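Synaptotagmin-4 (Rattus norvegicus, PDB 1W15) is a synaptotagmin family member that does not bind calcium and takes part in the mobility of neuronal dense core vesicles through its interaction with KIF1A. Local coordinates at residues 30-42 with 77-90. Sequence-based numbering, arbitrary orientation. Where two conformers were deposited one is given.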
loop_
_atom_site.group_PDB
_atom_site.type_symbol
_atom_site.label_atom_id
_atom_site.label_comp_id
_atom_site.label_asym_id
_atom_site.label_seq_id
_atom_site.Cartn_x
_atom_site.Cartn_y
_atom_site.Cartn_z
ATOM N N ASN A 30 7.293 -19.245 -0.908
ATOM C CA ASN A 30 5.977 -19.792 -1.237
ATOM C C ASN A 30 4.839 -19.012 -0.579
ATOM O O ASN A 30 3.987 -19.605 0.086
ATOM C CB ASN A 30 5.928 -21.246 -0.774
ATOM C CG ASN A 30 7.184 -21.980 -1.130
ATOM O OD1 ASN A 30 7.581 -22.052 -2.326
ATOM N ND2 ASN A 30 7.848 -22.511 -0.104
ATOM N N THR A 31 4.860 -17.691 -0.698
ATOM C CA THR A 31 3.673 -16.899 -0.307
ATOM C C THR A 31 3.347 -16.022 -1.476
ATOM O O THR A 31 4.209 -15.746 -2.324
ATOM C CB THR A 31 3.831 -16.006 0.958
ATOM O OG1 THR A 31 5.059 -15.317 0.889
ATOM C CG2 THR A 31 3.863 -16.814 2.303
ATOM N N LEU A 32 2.087 -15.596 -1.550
ATOM C CA LEU A 32 1.675 -14.723 -2.628
ATOM C C LEU A 32 0.915 -13.637 -1.911
ATOM O O LEU A 32 -0.018 -13.934 -1.139
ATOM C CB LEU A 32 0.712 -15.471 -3.558
ATOM C CG LEU A 32 0.042 -14.682 -4.686
ATOM C CD1 LEU A 32 1.042 -14.228 -5.821
ATOM C CD2 LEU A 32 -1.098 -15.565 -5.263
ATOM N N THR A 33 1.279 -12.386 -2.149
ATOM C CA THR A 33 0.531 -11.313 -1.507
ATOM C C THR A 33 -0.383 -10.688 -2.541
ATOM O O THR A 33 0.010 -10.466 -3.694
ATOM C CB THR A 33 1.478 -10.304 -0.828
ATOM O OG1 THR A 33 2.040 -9.429 -1.802
ATOM C CG2 THR A 33 2.701 -11.075 -0.272
ATOM N N VAL A 34 -1.625 -10.439 -2.143
ATOM C CA VAL A 34 -2.630 -9.952 -3.079
ATOM C C VAL A 34 -3.249 -8.717 -2.420
ATOM O O VAL A 34 -3.736 -8.800 -1.274
ATOM C CB VAL A 34 -3.747 -11.031 -3.306
ATOM C CG1 VAL A 34 -4.883 -10.474 -4.159
ATOM C CG2 VAL A 34 -3.184 -12.376 -3.954
ATOM N N VAL A 35 -3.273 -7.615 -3.142
ATOM C CA VAL A 35 -3.884 -6.393 -2.627
ATOM C C VAL A 35 -5.098 -6.095 -3.495
ATOM O O VAL A 35 -5.010 -5.913 -4.714
ATOM C CB VAL A 35 -2.926 -5.155 -2.658
ATOM C CG1 VAL A 35 -3.582 -3.935 -1.928
ATOM C CG2 VAL A 35 -1.556 -5.529 -2.034
ATOM N N VAL A 36 -6.242 -5.997 -2.851
ATOM C CA VAL A 36 -7.441 -5.506 -3.559
ATOM C C VAL A 36 -7.462 -3.983 -3.311
ATOM O O VAL A 36 -7.615 -3.519 -2.142
ATOM C CB VAL A 36 -8.757 -6.143 -3.003
ATOM C CG1 VAL A 36 -9.963 -5.576 -3.771
ATOM C CG2 VAL A 36 -8.719 -7.710 -3.183
ATOM N N LEU A 37 -7.284 -3.211 -4.386
ATOM C CA LEU A 37 -7.028 -1.794 -4.222
ATOM C C LEU A 37 -8.351 -1.029 -4.342
ATOM O O LEU A 37 -8.791 -0.422 -3.356
ATOM C CB LEU A 37 -5.986 -1.303 -5.228
ATOM C CG LEU A 37 -4.599 -1.841 -4.816
ATOM C CD1 LEU A 37 -3.621 -2.056 -5.986
ATOM C CD2 LEU A 37 -4.008 -0.801 -3.833
ATOM N N LYS A 38 -8.976 -1.066 -5.522
ATOM C CA LYS A 38 -10.171 -0.217 -5.796
ATOM C C LYS A 38 -10.998 -0.862 -6.882
ATOM O O LYS A 38 -10.494 -1.627 -7.685
ATOM C CB LYS A 38 -9.792 1.157 -6.397
ATOM C CG LYS A 38 -8.588 1.807 -5.954
ATOM C CD LYS A 38 -8.439 3.186 -6.655
ATOM C CE LYS A 38 -7.221 3.908 -6.051
ATOM N NZ LYS A 38 -7.040 5.342 -6.532
ATOM N N ALA A 39 -12.282 -0.552 -6.914
ATOM C CA ALA A 39 -13.105 -0.871 -8.085
ATOM C C ALA A 39 -13.672 0.457 -8.603
ATOM O O ALA A 39 -13.833 1.419 -7.833
ATOM C CB ALA A 39 -14.256 -1.809 -7.670
ATOM N N ARG A 40 -14.033 0.506 -9.882
ATOM C CA ARG A 40 -14.693 1.672 -10.440
ATOM C C ARG A 40 -15.647 1.269 -11.559
ATOM O O ARG A 40 -15.545 0.148 -12.114
ATOM C CB ARG A 40 -13.661 2.690 -10.965
ATOM C CG ARG A 40 -12.957 2.254 -12.233
ATOM C CD ARG A 40 -11.777 3.140 -12.653
ATOM N NE ARG A 40 -10.983 2.550 -13.740
ATOM C CZ ARG A 40 -9.793 3.018 -14.143
ATOM N NH1 ARG A 40 -9.254 4.094 -13.560
ATOM N NH2 ARG A 40 -9.150 2.430 -15.145
ATOM N N HIS A 41 -16.561 2.197 -11.880
ATOM C CA HIS A 41 -17.584 2.040 -12.908
ATOM C C HIS A 41 -18.443 0.817 -12.665
ATOM O O HIS A 41 -18.834 0.150 -13.613
ATOM C CB HIS A 41 -16.968 1.960 -14.319
ATOM C CG HIS A 41 -16.014 3.072 -14.642
ATOM N ND1 HIS A 41 -16.342 4.407 -14.501
ATOM C CD2 HIS A 41 -14.762 3.046 -15.155
ATOM C CE1 HIS A 41 -15.311 5.152 -14.862
ATOM N NE2 HIS A 41 -14.336 4.350 -15.254
ATOM N N LEU A 42 -18.728 0.515 -11.399
ATOM C CA LEU A 42 -19.610 -0.602 -11.060
ATOM C C LEU A 42 -21.049 -0.262 -11.472
ATOM O O LEU A 42 -21.453 0.878 -11.312
ATOM C CB LEU A 42 -19.528 -0.924 -9.565
ATOM C CG LEU A 42 -18.185 -1.485 -9.083
ATOM C CD1 LEU A 42 -18.231 -1.684 -7.565
ATOM C CD2 LEU A 42 -17.726 -2.770 -9.822
ATOM N N THR A 77 -22.092 2.886 -3.548
ATOM C CA THR A 77 -21.112 3.546 -4.419
ATOM C C THR A 77 -20.647 2.686 -5.648
ATOM O O THR A 77 -20.357 1.482 -5.503
ATOM C CB THR A 77 -19.890 4.084 -3.541
ATOM O OG1 THR A 77 -18.866 4.651 -4.380
ATOM C CG2 THR A 77 -19.198 2.940 -2.732
ATOM N N PRO A 78 -20.524 3.319 -6.835
ATOM C CA PRO A 78 -20.028 2.609 -8.040
ATOM C C PRO A 78 -18.483 2.596 -8.110
ATOM O O PRO A 78 -17.919 2.039 -9.052
ATOM C CB PRO A 78 -20.606 3.448 -9.198
ATOM C CG PRO A 78 -20.619 4.910 -8.641
ATOM C CD PRO A 78 -20.781 4.757 -7.125
ATOM N N ASN A 79 -17.843 3.260 -7.132
ATOM C CA ASN A 79 -16.359 3.334 -6.973
ATOM C C ASN A 79 -15.925 3.328 -5.477
ATOM O O ASN A 79 -16.386 4.145 -4.652
ATOM C CB ASN A 79 -15.721 4.527 -7.742
ATOM C CG ASN A 79 -16.625 5.070 -8.869
ATOM O OD1 ASN A 79 -16.386 4.865 -10.095
ATOM N ND2 ASN A 79 -17.704 5.755 -8.445
ATOM N N ALA A 80 -14.988 2.449 -5.159
ATOM C CA ALA A 80 -14.739 2.032 -3.789
ATOM C C ALA A 80 -13.256 1.803 -3.655
ATOM O O ALA A 80 -12.693 1.105 -4.500
ATOM C CB ALA A 80 -15.490 0.711 -3.530
ATOM N N VAL A 81 -12.621 2.412 -2.650
ATOM C CA VAL A 81 -11.228 2.149 -2.326
ATOM C C VAL A 81 -11.233 1.089 -1.216
ATOM O O VAL A 81 -11.844 1.298 -0.148
ATOM C CB VAL A 81 -10.522 3.433 -1.875
ATOM C CG1 VAL A 81 -9.055 3.176 -1.575
ATOM C CG2 VAL A 81 -10.639 4.514 -2.966
ATOM N N PHE A 82 -10.638 -0.075 -1.480
ATOM C CA PHE A 82 -10.603 -1.147 -0.474
ATOM C C PHE A 82 -9.256 -1.152 0.249
ATOM O O PHE A 82 -9.239 -1.250 1.466
ATOM C CB PHE A 82 -10.838 -2.516 -1.108
ATOM C CG PHE A 82 -12.187 -2.645 -1.724
ATOM C CD1 PHE A 82 -13.317 -2.817 -0.927
ATOM C CD2 PHE A 82 -12.335 -2.567 -3.112
ATOM C CE1 PHE A 82 -14.590 -2.924 -1.512
ATOM C CE2 PHE A 82 -13.630 -2.659 -3.704
ATOM C CZ PHE A 82 -14.741 -2.822 -2.904
ATOM N N ASN A 83 -8.159 -1.086 -0.507
ATOM C CA ASN A 83 -6.783 -1.147 0.028
ATOM C C ASN A 83 -6.588 -2.280 1.032
ATOM O O ASN A 83 -6.252 -2.024 2.220
ATOM C CB ASN A 83 -6.383 0.181 0.685
ATOM C CG ASN A 83 -6.211 1.308 -0.321
ATOM O OD1 ASN A 83 -6.055 1.048 -1.514
ATOM N ND2 ASN A 83 -6.250 2.572 0.160
ATOM N N GLU A 84 -6.872 -3.510 0.622
ATOM C CA GLU A 84 -6.789 -4.611 1.597
ATOM C C GLU A 84 -5.724 -5.548 1.095
ATOM O O GLU A 84 -5.906 -6.110 0.020
ATOM C CB GLU A 84 -8.157 -5.351 1.749
ATOM C CG GLU A 84 -9.079 -4.461 2.568
ATOM C CD GLU A 84 -9.965 -5.214 3.522
ATOM O OE1 GLU A 84 -9.514 -6.266 4.044
ATOM O OE2 GLU A 84 -11.073 -4.702 3.773
ATOM N N LEU A 85 -4.665 -5.738 1.881
ATOM C CA LEU A 85 -3.611 -6.706 1.520
ATOM C C LEU A 85 -3.878 -8.034 2.236
ATOM O O LEU A 85 -4.171 -8.070 3.475
ATOM C CB LEU A 85 -2.234 -6.158 1.843
ATOM C CG LEU A 85 -0.989 -7.020 1.493
ATOM C CD1 LEU A 85 0.198 -6.029 1.206
ATOM C CD2 LEU A 85 -0.632 -8.013 2.613
ATOM N N PHE A 86 -3.748 -9.119 1.458
ATOM C CA PHE A 86 -3.842 -10.470 1.990
ATOM C C PHE A 86 -2.594 -11.241 1.669
ATOM O O PHE A 86 -1.960 -11.023 0.603
ATOM C CB PHE A 86 -5.022 -11.223 1.371
ATOM C CG PHE A 86 -6.358 -10.493 1.550
ATOM C CD1 PHE A 86 -6.972 -10.439 2.801
ATOM C CD2 PHE A 86 -6.987 -9.895 0.442
ATOM C CE1 PHE A 86 -8.215 -9.763 2.977
ATOM C CE2 PHE A 86 -8.263 -9.205 0.619
ATOM C CZ PHE A 86 -8.830 -9.149 1.882
ATOM N N VAL A 87 -2.273 -12.163 2.558
ATOM C CA VAL A 87 -1.111 -13.040 2.347
ATOM C C VAL A 87 -1.622 -14.477 2.182
ATOM O O VAL A 87 -2.302 -15.003 3.087
ATOM C CB VAL A 87 -0.107 -12.934 3.553
ATOM C CG1 VAL A 87 1.092 -13.913 3.422
ATOM C CG2 VAL A 87 0.396 -11.544 3.651
ATOM N N PHE A 88 -1.259 -15.124 1.057
ATOM C CA PHE A 88 -1.620 -16.545 0.829
ATOM C C PHE A 88 -0.406 -17.421 0.924
ATOM O O PHE A 88 0.624 -17.096 0.372
ATOM C CB PHE A 88 -2.212 -16.748 -0.550
ATOM C CG PHE A 88 -3.583 -16.201 -0.701
ATOM C CD1 PHE A 88 -4.680 -16.848 -0.116
ATOM C CD2 PHE A 88 -3.804 -15.061 -1.473
ATOM C CE1 PHE A 88 -5.987 -16.368 -0.289
ATOM C CE2 PHE A 88 -5.110 -14.549 -1.635
ATOM C CZ PHE A 88 -6.211 -15.221 -1.035
ATOM N N ASP A 89 -0.532 -18.529 1.631
ATOM C CA ASP A 89 0.464 -19.637 1.557
ATOM C C ASP A 89 0.307 -20.446 0.265
ATOM O O ASP A 89 -0.809 -20.779 -0.126
ATOM C CB ASP A 89 0.241 -20.583 2.739
ATOM C CG ASP A 89 0.605 -19.948 4.070
ATOM O OD1 ASP A 89 1.602 -19.199 4.139
ATOM O OD2 ASP A 89 -0.048 -20.146 5.114
ATOM N N ILE A 90 1.399 -20.748 -0.418
ATOM C CA ILE A 90 1.341 -21.498 -1.651
ATOM C C ILE A 90 1.925 -22.851 -1.275
ATOM O O ILE A 90 3.066 -22.927 -0.825
ATOM C CB ILE A 90 2.171 -20.797 -2.795
ATOM C CG1 ILE A 90 1.641 -19.388 -3.078
ATOM C CG2 ILE A 90 2.221 -21.660 -4.068
ATOM C CD1 ILE A 90 0.142 -19.317 -3.535
HETATM O O HOH W 1 3.897 -20.459 2.549
#
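Val34 and Phe88 meet on the inner face of two antiparallel strands, 31-40 and 80-89, in the C2B domain of synaptotagmin-4. Phe88 presents its ring edge: Val34 CG2 lies in the ring plane, 3.7 Å from Phe88 CD2. With Val34 CG1 anti to the backbone N (chi1 174°), CG2 is the methyl left beside N and meets the ring edge. Next along, Val36 is a wedge between two rings: CG1 packs 3.9 Å from CD2 of Phe82, and CG2 comes to the edge of the Phe86 ring, 4.1 Å from CE2. Phe82 also reaches the small Ala39, whose CB lies 4.1 Å from its CE2. At the far end Ile90 CD1 rests on Leu32 CB at 3.9 Å.

On the other face Val35 CG2 meets Leu85 CD1 at 3.7 Å, and Leu85 also packs on Leu20 of the second subunit. Thr31 lies alongside Asp89.

Backbone pairing is regular from Leu32 to Val36. A G1 beta bulge then puts Asn83 and Glu84 both opposite Val36 and shifts the register by one. Leu37 O takes two N-H groups here, from Phe82 and Asn83, both on the same face of its carbonyl plane. Past Ala39 the Asn79 side chain takes over: His41 N bonds to its OD1 nearly straight (174°), but from above the amide carbonyl plane. Pro78 O receives Leu42 N on a lone pair, at 2.9 Å.

The two strands lie side by side in one sheet of the C2 beta-sandwich. Strand 18-26 pairs with the other edge of 31-40. Strands 53-61 and 98-106 of the facing sheet cover the inner side chains: Phe102 packs on Val34 and Val36, Val55 on Phe82, and Leu59 on Phe88.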